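Local coordinates for protein S.cerevisiae chromosome XVI reading frame ORF YPL253c (Saccharomyces cerevisiae, PDB 2O0A) that recruits the minus-end-directed kinesin Kar3 to microtubules, cross-links anti-parallel microtubules with it, and has a C-terminal motor-like domain without a nucleotide-binding site, at residues M26-Y31 and F266-N271; Y31-N36 and I65-V70; S106-L111 and F225-N230. All blocks are in the same frame, centred on the assembly; numbering follows the deposited sequence.

Interaction 1. Residues M26-Y31 and F266-N271; sequences MRCYAY and FLLNLN. With EDO (1,2-ethanediol), chain B.
Five backbone hydrogen bonds join 26-31 to 266-271 as parallel strands, with Cys28, Tyr29, Ala30 and Tyr31 paired in order with Phe266, Leu267, Leu268 and Asn269. The straight, short bond from Leu268 N to Tyr29 O (2.8 Å) arrives nearly along the C=O axis. Phe266 N, by contrast, meets Arg27 O from 45° above the carbonyl plane. Met26, just before the strand and bent twice along its chain, brings SD to the edge of the Phe266 ring, 3.8 Å from Phe266 CE2, a Met-aromatic contact. On the face of Phe266 and Leu268, Cys28 SG lies 3.9 Å from Leu268 CD1. On the other face Tyr31, its CG anti to the backbone N, lies alongside Asn269, with Tyr31 CB 3.8 Å from Leu267 CD1. Ring and amide planes are 55° apart, and Tyr31 CD2 comes within 3.4 Å of Asn269 OD1. That oxygen accepts a bond from O1 of a bound 1,2-ethanediol (3.0 Å), whose C1 lies over one face of the Tyr31 ring. The hydrogen bond from Asn269 ND2 to Leu99 O probably fixes the rotation of the amide. An alanine in place of Tyr31 removes the ring and the hydroxyl with its bond to Val70 O, and would probably leave Leu267 and the Asn269 amide less well packed. Helix 276-289 covers the face of Cys28, Phe266 and Leu268, and helix 72-89 touches Arg27, Tyr31 and Leu267. Parallel strands within a central mixed sheet, flanked by helices, are characteristic of the kinesin motor-domain fold.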
loop_
_atom_site.group_PDB
_atom_site.type_symbol
_atom_site.label_atom_id
_atom_site.label_comp_id
_atom_site.label_asym_id
_atom_site.label_seq_id
_atom_site.Cartn_x
_atom_site.Cartn_y
_atom_site.Cartn_z
ATOM N N MET A 26 12.506 6.058 -3.189
ATOM C CA MET A 26 11.573 5.053 -2.682
ATOM C C MET A 26 10.346 5.773 -2.121
ATOM O O MET A 26 10.459 6.587 -1.195
ATOM C CB MET A 26 12.233 4.180 -1.607
ATOM C CG MET A 26 11.286 3.190 -0.953
ATOM S SD MET A 26 10.566 2.048 -2.152
ATOM C CE MET A 26 11.982 1.039 -2.538
ATOM N N ARG A 27 9.175 5.476 -2.691
ATOM C CA ARG A 27 7.941 6.166 -2.320
ATOM C C ARG A 27 7.524 5.833 -0.897
ATOM O O ARG A 27 7.414 4.662 -0.521
ATOM C CB ARG A 27 6.815 5.784 -3.285
ATOM C CG ARG A 27 6.901 6.462 -4.618
ATOM C CD ARG A 27 5.927 5.844 -5.613
ATOM N NE ARG A 27 6.022 6.529 -6.899
ATOM C CZ ARG A 27 6.942 6.268 -7.822
ATOM N NH1 ARG A 27 7.876 5.347 -7.607
ATOM N NH2 ARG A 27 6.941 6.940 -8.961
ATOM N N CYS A 28 7.310 6.885 -0.104
ATOM C CA CYS A 28 6.865 6.754 1.285
ATOM C C CYS A 28 5.975 7.941 1.625
ATOM O O CYS A 28 6.402 9.102 1.607
ATOM C CB CYS A 28 8.056 6.648 2.228
ATOM S SG CYS A 28 7.615 6.268 3.930
ATOM N N TYR A 29 4.704 7.639 1.874
ATOM C CA TYR A 29 3.689 8.644 2.104
ATOM C C TYR A 29 3.118 8.481 3.486
ATOM O O TYR A 29 2.958 7.358 3.937
ATOM C CB TYR A 29 2.569 8.450 1.083
ATOM C CG TYR A 29 2.966 8.889 -0.313
ATOM C CD1 TYR A 29 2.469 10.074 -0.828
ATOM C CD2 TYR A 29 3.832 8.116 -1.114
ATOM C CE1 TYR A 29 2.814 10.500 -2.111
ATOM C CE2 TYR A 29 4.183 8.537 -2.399
ATOM C CZ TYR A 29 3.671 9.719 -2.877
ATOM O OH TYR A 29 4.004 10.150 -4.147
ATOM N N ALA A 30 2.822 9.595 4.159
ATOM C CA ALA A 30 2.160 9.543 5.464
ATOM C C ALA A 30 0.712 9.953 5.297
ATOM O O ALA A 30 0.423 11.000 4.711
ATOM C CB ALA A 30 2.865 10.481 6.453
ATOM N N TYR A 31 -0.203 9.133 5.799
ATOM C CA TYR A 31 -1.626 9.413 5.731
ATOM C C TYR A 31 -2.054 9.572 7.185
ATOM O O TYR A 31 -2.079 8.601 7.938
ATOM C CB TYR A 31 -2.308 8.228 5.044
ATOM C CG TYR A 31 -3.736 8.404 4.586
ATOM C CD1 TYR A 31 -4.341 9.665 4.487
ATOM C CD2 TYR A 31 -4.475 7.295 4.184
ATOM C CE1 TYR A 31 -5.657 9.794 4.044
ATOM C CE2 TYR A 31 -5.768 7.413 3.733
ATOM C CZ TYR A 31 -6.359 8.661 3.656
ATOM O OH TYR A 31 -7.664 8.726 3.219
ATOM N N PHE A 266 5.176 2.847 -0.219
ATOM C CA PHE A 266 4.904 2.641 1.208
ATOM C C PHE A 266 3.925 3.689 1.696
ATOM O O PHE A 266 4.087 4.878 1.425
ATOM C CB PHE A 266 6.203 2.707 2.020
ATOM C CG PHE A 266 7.080 1.496 1.856
ATOM C CD1 PHE A 266 7.010 0.445 2.772
ATOM C CD2 PHE A 266 7.957 1.385 0.767
ATOM C CE1 PHE A 266 7.834 -0.688 2.616
ATOM C CE2 PHE A 266 8.774 0.247 0.614
ATOM C CZ PHE A 266 8.709 -0.776 1.535
ATOM N N LEU A 267 2.920 3.232 2.435
ATOM C CA LEU A 267 1.894 4.089 2.990
ATOM C C LEU A 267 1.889 3.900 4.508
ATOM O O LEU A 267 1.663 2.791 4.996
ATOM C CB LEU A 267 0.519 3.731 2.398
ATOM C CG LEU A 267 -0.627 4.613 2.894
ATOM C CD1 LEU A 267 -0.433 6.086 2.506
ATOM C CD2 LEU A 267 -1.992 4.090 2.386
ATOM N N LEU A 268 2.183 4.971 5.238
ATOM C CA LEU A 268 2.215 4.894 6.699
ATOM C C LEU A 268 0.995 5.594 7.253
ATOM O O LEU A 268 0.832 6.795 7.091
ATOM C CB LEU A 268 3.522 5.470 7.260
ATOM C CG LEU A 268 4.653 4.421 7.236
ATOM C CD1 LEU A 268 5.067 4.029 5.817
ATOM C CD2 LEU A 268 5.860 4.926 7.980
ATOM N N ASN A 269 0.118 4.818 7.875
ATOM C CA ASN A 269 -1.136 5.355 8.401
ATOM C C ASN A 269 -0.944 5.730 9.856
ATOM O O ASN A 269 -0.820 4.851 10.715
ATOM C CB ASN A 269 -2.274 4.342 8.237
ATOM C CG ASN A 269 -2.558 4.034 6.784
ATOM O OD1 ASN A 269 -3.228 4.808 6.086
ATOM N ND2 ASN A 269 -2.050 2.890 6.307
ATOM N N LEU A 270 -0.928 7.032 10.123
ATOM C CA LEU A 270 -0.587 7.540 11.450
ATOM C C LEU A 270 -1.839 8.077 12.119
ATOM O O LEU A 270 -2.353 9.128 11.755
ATOM C CB LEU A 270 0.503 8.619 11.355
ATOM C CG LEU A 270 1.782 8.355 10.549
ATOM C CD1 LEU A 270 2.704 9.555 10.659
ATOM C CD2 LEU A 270 2.512 7.066 10.983
ATOM N N ASN A 271 -2.341 7.331 13.095
ATOM C CA ASN A 271 -3.584 7.698 13.755
ATOM C C ASN A 271 -3.558 7.293 15.214
ATOM O O ASN A 271 -4.599 7.170 15.849
ATOM C CB ASN A 271 -4.760 7.020 13.046
ATOM C CG ASN A 271 -4.816 5.527 13.309
ATOM O OD1 ASN A 271 -3.798 4.899 13.631
ATOM N ND2 ASN A 271 -6.008 4.950 13.194
HETATM C C1 EDO B . -5.146 7.160 7.755
HETATM O O1 EDO B . -5.732 5.976 7.218
HETATM C C2 EDO B . -5.044 7.014 9.277
HETATM O O2 EDO B . -6.020 6.051 9.719
#

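Interaction 2. Residues Y31-N36 and I65-V70; sequences YVMEQN and IPHLKV
Tyr31 has the most surface buried here, followed by His67 and Ile65. The phenol reaches past the end of strand 63-66, and its OH donates to Val70 O at 2.6 Å. The hydroxyl oxygen stands 39° above that carbonyl's plane, so the bond is short but does not follow a lone pair. Ile65 crosses the phenol obliquely: its CG2, anti to the backbone N, comes 3.6 Å from Tyr31 CD1, while Ile65 O and Val70 O both lie at the ring edge, near its plane. His67 extends with CG anti to the backbone N (chi1 -168°), which places the imidazole beside the phenol. The two rings meet obliquely, with planes at 43° and centroids 4.9 Å apart, and Val70 O lies over one face of the imidazole, displaced toward its rim. Two backbone bonds hold the register: Val32 N to Ile65 O and His67 N to Val32 O, each 2.9 Å and nearly straight. This is the end of a parallel strand pair in the motor-like domain, and the chain between the strands forms a small three-stranded antiparallel sheet, 41-44, 49-52 and 58-60. Beyond the pairing, a turn brings Val70 back: Pro66 O accepts from both Lys69 N and Val70 N. Met33, its chain folded at chi2 and chi3, crosses the imidazole obliquely and places SD 3.3 Å from His67 CD2. The same sulfur receives a weak bond from Gln35 NE2. A water stitches the segments together, donating to Val32 O and to Gln35 OE1 and accepting from Leu68 N at 2.9 Å. From outside, helix 72-89 meets Tyr31 and His67 through Glu72, and Ile65 through Phe75.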
loop_
_atom_site.group_PDB
_atom_site.type_symbol
_atom_site.label_atom_id
_atom_site.label_comp_id
_atom_site.label_asym_id
_atom_site.label_seq_id
_atom_site.Cartn_x
_atom_site.Cartn_y
_atom_site.Cartn_z
ATOM N N TYR A 31 -0.203 9.133 5.799
ATOM C CA TYR A 31 -1.626 9.413 5.731
ATOM C C TYR A 31 -2.054 9.572 7.185
ATOM O O TYR A 31 -2.079 8.601 7.938
ATOM C CB TYR A 31 -2.308 8.228 5.044
ATOM C CG TYR A 31 -3.736 8.404 4.586
ATOM C CD1 TYR A 31 -4.341 9.665 4.487
ATOM C CD2 TYR A 31 -4.475 7.295 4.184
ATOM C CE1 TYR A 31 -5.657 9.794 4.044
ATOM C CE2 TYR A 31 -5.768 7.413 3.733
ATOM C CZ TYR A 31 -6.359 8.661 3.656
ATOM O OH TYR A 31 -7.664 8.726 3.219
ATOM N N VAL A 32 -2.376 10.797 7.582
ATOM C CA VAL A 32 -2.356 11.129 9.012
ATOM C C VAL A 32 -3.702 11.594 9.538
ATOM O O VAL A 32 -4.429 12.308 8.836
ATOM C CB VAL A 32 -1.260 12.193 9.336
ATOM C CG1 VAL A 32 0.124 11.747 8.857
ATOM C CG2 VAL A 32 -1.631 13.572 8.788
ATOM N N MET A 33 -4.031 11.190 10.767
ATOM C CA MET A 33 -5.202 11.709 11.472
ATOM C C MET A 33 -4.724 12.688 12.552
ATOM O O MET A 33 -4.534 12.291 13.703
ATOM C CB MET A 33 -6.029 10.573 12.083
ATOM C CG MET A 33 -6.831 9.815 11.059
ATOM S SD MET A 33 -8.287 10.747 10.578
ATOM C CE MET A 33 -9.557 9.806 11.415
ATOM N N GLU A 34 -4.490 13.942 12.140
ATOM C CA GLU A 34 -3.842 14.954 12.977
ATOM C C GLU A 34 -4.560 15.111 14.322
ATOM O O GLU A 34 -3.916 15.273 15.364
ATOM C CB GLU A 34 -3.749 16.313 12.250
ATOM C CG GLU A 34 -3.124 17.407 13.127
ATOM C CD GLU A 34 -2.837 18.704 12.414
ATOM O OE1 GLU A 34 -2.831 18.749 11.169
ATOM O OE2 GLU A 34 -2.584 19.690 13.128
ATOM N N GLN A 35 -5.884 15.044 14.298
ATOM C CA GLN A 35 -6.675 15.285 15.504
ATOM C C GLN A 35 -6.475 14.196 16.560
ATOM O O GLN A 35 -6.749 14.414 17.747
ATOM C CB GLN A 35 -8.154 15.481 15.142
ATOM C CG GLN A 35 -8.914 14.196 14.862
ATOM C CD GLN A 35 -8.667 13.600 13.473
ATOM O OE1 GLN A 35 -7.931 14.145 12.641
ATOM N NE2 GLN A 35 -9.283 12.452 13.228
ATOM N N ASN A 36 -5.987 13.030 16.133
ATOM C CA ASN A 36 -5.708 11.923 17.059
ATOM C C ASN A 36 -4.223 11.683 17.313
ATOM O O ASN A 36 -3.834 10.663 17.895
ATOM C CB ASN A 36 -6.409 10.640 16.601
ATOM C CG ASN A 36 -7.914 10.775 16.611
ATOM O OD1 ASN A 36 -8.473 11.727 17.191
ATOM N ND2 ASN A 36 -8.589 9.827 15.976
ATOM N N ILE A 65 -0.481 13.475 3.939
ATOM C CA ILE A 65 -1.852 13.569 3.488
ATOM C C ILE A 65 -2.798 13.597 4.678
ATOM O O ILE A 65 -2.830 12.650 5.450
ATOM C CB ILE A 65 -2.195 12.334 2.588
ATOM C CG1 ILE A 65 -1.279 12.291 1.362
ATOM C CG2 ILE A 65 -3.647 12.353 2.171
ATOM C CD1 ILE A 65 -1.231 10.913 0.683
ATOM N N PRO A 66 -3.593 14.670 4.817
ATOM C CA PRO A 66 -4.510 14.748 5.954
ATOM C C PRO A 66 -5.822 13.996 5.725
ATOM O O PRO A 66 -6.599 14.351 4.835
ATOM C CB PRO A 66 -4.758 16.257 6.092
ATOM C CG PRO A 66 -4.591 16.785 4.700
ATOM C CD PRO A 66 -3.674 15.860 3.949
ATOM N N HIS A 67 -6.064 12.977 6.542
ATOM C CA HIS A 67 -7.278 12.174 6.454
ATOM C C HIS A 67 -8.586 12.964 6.678
ATOM O O HIS A 67 -9.616 12.617 6.121
ATOM C CB HIS A 67 -7.198 10.985 7.418
ATOM C CG HIS A 67 -8.262 9.952 7.203
ATOM N ND1 HIS A 67 -8.037 8.787 6.501
ATOM C CD2 HIS A 67 -9.549 9.894 7.623
ATOM C CE1 HIS A 67 -9.144 8.070 6.478
ATOM N NE2 HIS A 67 -10.078 8.719 7.149
ATOM N N LEU A 68 -8.554 14.034 7.472
ATOM C CA LEU A 68 -9.773 14.829 7.641
ATOM C C LEU A 68 -10.143 15.566 6.360
ATOM O O LEU A 68 -11.290 15.974 6.189
ATOM C CB LEU A 68 -9.660 15.810 8.813
ATOM C CG LEU A 68 -8.527 16.836 8.786
ATOM C CD1 LEU A 68 -8.863 18.023 7.888
ATOM C CD2 LEU A 68 -8.218 17.303 10.213
ATOM N N LYS A 69 -9.169 15.717 5.458
ATOM C CA LYS A 69 -9.398 16.353 4.164
ATOM C C LYS A 69 -9.550 15.331 3.028
ATOM O O LYS A 69 -10.281 15.571 2.069
ATOM C CB LYS A 69 -8.263 17.337 3.847
ATOM C CG LYS A 69 -8.278 17.858 2.426
ATOM C CD LYS A 69 -7.791 19.284 2.294
ATOM C CE LYS A 69 -6.334 19.439 2.612
ATOM N NZ LYS A 69 -5.770 20.540 1.790
ATOM N N VAL A 70 -8.842 14.202 3.145
ATOM C CA VAL A 70 -8.785 13.205 2.072
ATOM C C VAL A 70 -9.308 11.859 2.589
ATOM O O VAL A 70 -8.641 11.180 3.371
ATOM C CB VAL A 70 -7.336 13.071 1.509
ATOM C CG1 VAL A 70 -7.283 12.041 0.395
ATOM C CG2 VAL A 70 -6.801 14.420 1.025
HETATM O O HOH W 1 -6.873 14.164 9.850
#

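Interaction 3. Residues S106-L111 and F225-N230; sequences SLRESL and FIELNN
Helix 105-116 packs on strand 221-228 of the central sheet of the kinesin-like motor fold, following strand 94-99 and probably matching the helix after the P-loop in catalytic kinesins; this domain lacks a nucleotide-binding site. The short segments run almost oppositely (172°), their axes 11.0 Å apart and bridged by side chains. Phe225, its CG anti to the backbone N, stands toward the helix. Leu111 slides past it in the opposite sense and sets CD2 over one ring face, 3.6 Å from the ring centroid of Phe225, a CH-pi contact. Leu107 instead touches the ring at its edge, CD2 4.2 Å from Phe225 CZ. Arg108 crosses Glu227 at about a right angle and, bent at chi3, grips the carboxylate side-on in a buried salt bridge, the two flat groups 57° apart. The better-aligned bond runs from Arg108 NE to the syn lone pair of Glu227 OE1 (2.9 Å), almost within the guanidinium plane. Asp188 binds both Arg108 NH2 and Asn229 ND2, while Arg108 NH1 donates to Phe185 O and Cys187 O. Glu227 OE2 accepts from Arg108 NH2 at 3.0 Å and from Asn229 ND2 at 3.2 Å, both from above the carboxylate plane.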
loop_
_atom_site.group_PDB
_atom_site.type_symbol
_atom_site.label_atom_id
_atom_site.label_comp_id
_atom_site.label_asym_id
_atom_site.label_seq_id
_atom_site.Cartn_x
_atom_site.Cartn_y
_atom_site.Cartn_z
ATOM N N SER A 106 -11.392 -0.402 5.892
ATOM C CA SER A 106 -11.953 0.600 4.997
ATOM C C SER A 106 -10.993 0.949 3.853
ATOM O O SER A 106 -11.427 1.243 2.731
ATOM C CB SER A 106 -12.351 1.870 5.767
ATOM O OG SER A 106 -11.206 2.471 6.325
ATOM N N LEU A 107 -9.690 0.917 4.136
ATOM C CA LEU A 107 -8.685 1.199 3.102
ATOM C C LEU A 107 -8.692 0.104 2.043
ATOM O O LEU A 107 -8.637 0.380 0.831
ATOM C CB LEU A 107 -7.286 1.354 3.710
ATOM C CG LEU A 107 -6.238 1.871 2.724
ATOM C CD1 LEU A 107 -6.454 3.383 2.392
ATOM C CD2 LEU A 107 -4.837 1.637 3.266
ATOM N N ARG A 108 -8.771 -1.140 2.510
ATOM C CA ARG A 108 -8.873 -2.302 1.644
ATOM C C ARG A 108 -10.107 -2.227 0.735
ATOM O O ARG A 108 -10.009 -2.421 -0.478
ATOM C CB ARG A 108 -8.880 -3.579 2.494
ATOM C CG ARG A 108 -8.806 -4.851 1.662
ATOM C CD ARG A 108 -9.131 -6.069 2.511
ATOM N NE ARG A 108 -8.348 -6.055 3.729
ATOM C CZ ARG A 108 -8.811 -6.189 4.975
ATOM N NH1 ARG A 108 -10.087 -6.446 5.257
ATOM N NH2 ARG A 108 -7.949 -6.118 5.968
ATOM N N GLU A 109 -11.249 -1.894 1.340
ATOM C CA GLU A 109 -12.514 -1.710 0.640
ATOM C C GLU A 109 -12.373 -0.641 -0.448
ATOM O O GLU A 109 -12.736 -0.853 -1.607
ATOM C CB GLU A 109 -13.546 -1.261 1.675
ATOM C CG GLU A 109 -14.954 -1.042 1.184
ATOM C CD GLU A 109 -15.896 -0.688 2.329
ATOM O OE1 GLU A 109 -15.643 0.308 3.045
ATOM O OE2 GLU A 109 -16.890 -1.418 2.515
ATOM N N SER A 110 -11.812 0.502 -0.061
ATOM C CA SER A 110 -11.628 1.620 -0.980
ATOM C C SER A 110 -10.702 1.268 -2.132
ATOM O O SER A 110 -10.940 1.679 -3.268
ATOM C CB SER A 110 -11.121 2.855 -0.232
ATOM O OG SER A 110 -12.167 3.326 0.617
ATOM N N LEU A 111 -9.668 0.488 -1.830
ATOM C CA LEU A 111 -8.726 0.070 -2.855
ATOM C C LEU A 111 -9.451 -0.739 -3.919
ATOM O O LEU A 111 -9.323 -0.473 -5.108
ATOM C CB LEU A 111 -7.601 -0.775 -2.246
ATOM C CG LEU A 111 -6.631 -1.415 -3.241
ATOM C CD1 LEU A 111 -5.886 -0.383 -4.084
ATOM C CD2 LEU A 111 -5.661 -2.292 -2.490
ATOM N N PHE A 225 -1.006 -5.769 -2.705
ATOM C CA PHE A 225 -1.363 -4.909 -1.580
ATOM C C PHE A 225 -1.007 -5.640 -0.301
ATOM O O PHE A 225 -1.580 -6.692 0.014
ATOM C CB PHE A 225 -2.851 -4.579 -1.645
ATOM C CG PHE A 225 -3.364 -3.760 -0.492
ATOM C CD1 PHE A 225 -2.760 -2.567 -0.130
ATOM C CD2 PHE A 225 -4.513 -4.163 0.183
ATOM C CE1 PHE A 225 -3.266 -1.789 0.926
ATOM C CE2 PHE A 225 -5.034 -3.393 1.232
ATOM C CZ PHE A 225 -4.407 -2.200 1.608
ATOM N N ILE A 226 -0.034 -5.090 0.417
ATOM C CA ILE A 226 0.477 -5.704 1.634
ATOM C C ILE A 226 -0.072 -4.925 2.826
ATOM O O ILE A 226 0.044 -3.705 2.874
ATOM C CB ILE A 226 2.022 -5.691 1.645
ATOM C CG1 ILE A 226 2.578 -6.473 0.455
ATOM C CG2 ILE A 226 2.553 -6.180 3.004
ATOM C CD1 ILE A 226 2.152 -7.942 0.398
ATOM N N GLU A 227 -0.697 -5.632 3.778
ATOM C CA GLU A 227 -1.217 -4.994 4.979
ATOM C C GLU A 227 -0.414 -5.457 6.186
ATOM O O GLU A 227 -0.396 -6.642 6.516
ATOM C CB GLU A 227 -2.699 -5.303 5.173
ATOM C CG GLU A 227 -3.578 -4.616 4.141
ATOM C CD GLU A 227 -5.028 -5.045 4.260
ATOM O OE1 GLU A 227 -5.407 -6.052 3.635
ATOM O OE2 GLU A 227 -5.784 -4.361 4.953
ATOM N N LEU A 228 0.244 -4.507 6.828
ATOM C CA LEU A 228 0.913 -4.754 8.094
ATOM C C LEU A 228 0.181 -3.881 9.103
ATOM O O LEU A 228 0.502 -2.719 9.251
ATOM C CB LEU A 228 2.392 -4.394 7.988
ATOM C CG LEU A 228 3.222 -5.289 7.062
ATOM C CD1 LEU A 228 4.482 -4.605 6.633
ATOM C CD2 LEU A 228 3.493 -6.644 7.747
ATOM N N ASN A 229 -0.826 -4.446 9.767
ATOM C CA ASN A 229 -1.861 -3.603 10.392
ATOM C C ASN A 229 -1.870 -3.615 11.924
ATOM O O ASN A 229 -2.859 -3.215 12.554
ATOM C CB ASN A 229 -3.261 -3.922 9.832
ATOM C CG ASN A 229 -3.460 -3.460 8.372
ATOM O OD1 ASN A 229 -2.561 -2.878 7.727
ATOM N ND2 ASN A 229 -4.655 -3.725 7.854
ATOM N N ASN A 230 -0.760 -4.054 12.505
ATOM C CA ASN A 230 -0.503 -3.857 13.935
ATOM C C ASN A 230 0.995 -3.681 14.199
ATOM O O ASN A 230 1.814 -3.984 13.324
ATOM C CB ASN A 230 -1.144 -4.974 14.777
ATOM C CG ASN A 230 -0.740 -6.364 14.331
ATOM O OD1 ASN A 230 -1.600 -7.229 14.129
ATOM N ND2 ASN A 230 0.562 -6.599 14.196
#

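How the interactions relate
All three contacts reach one sheet. Interactions 1 and 2 share Tyr31 and use the two sides of strand 27-32: strand 265-270 pairs along one and strand 63-66 along the other. Their centres are about 12 Å apart, and Ala30 O to Ile65 N (2.7 Å) and Leu270 O to Met33 N (2.8 Å) are probable hydrogen bonds. Interaction 3 lies across the sheet, beyond strand 94-99, its centre about 12 Å from that of interaction 1; the two touch where Leu107 CD2 meets Leu267 CD2 at 3.9 Å. The ethanediol beside Tyr31, probably from the crystallisation liquor, has its nearest atom about 6 Å from the Leu107 side chain. Along the chain, interaction 1 encloses both others.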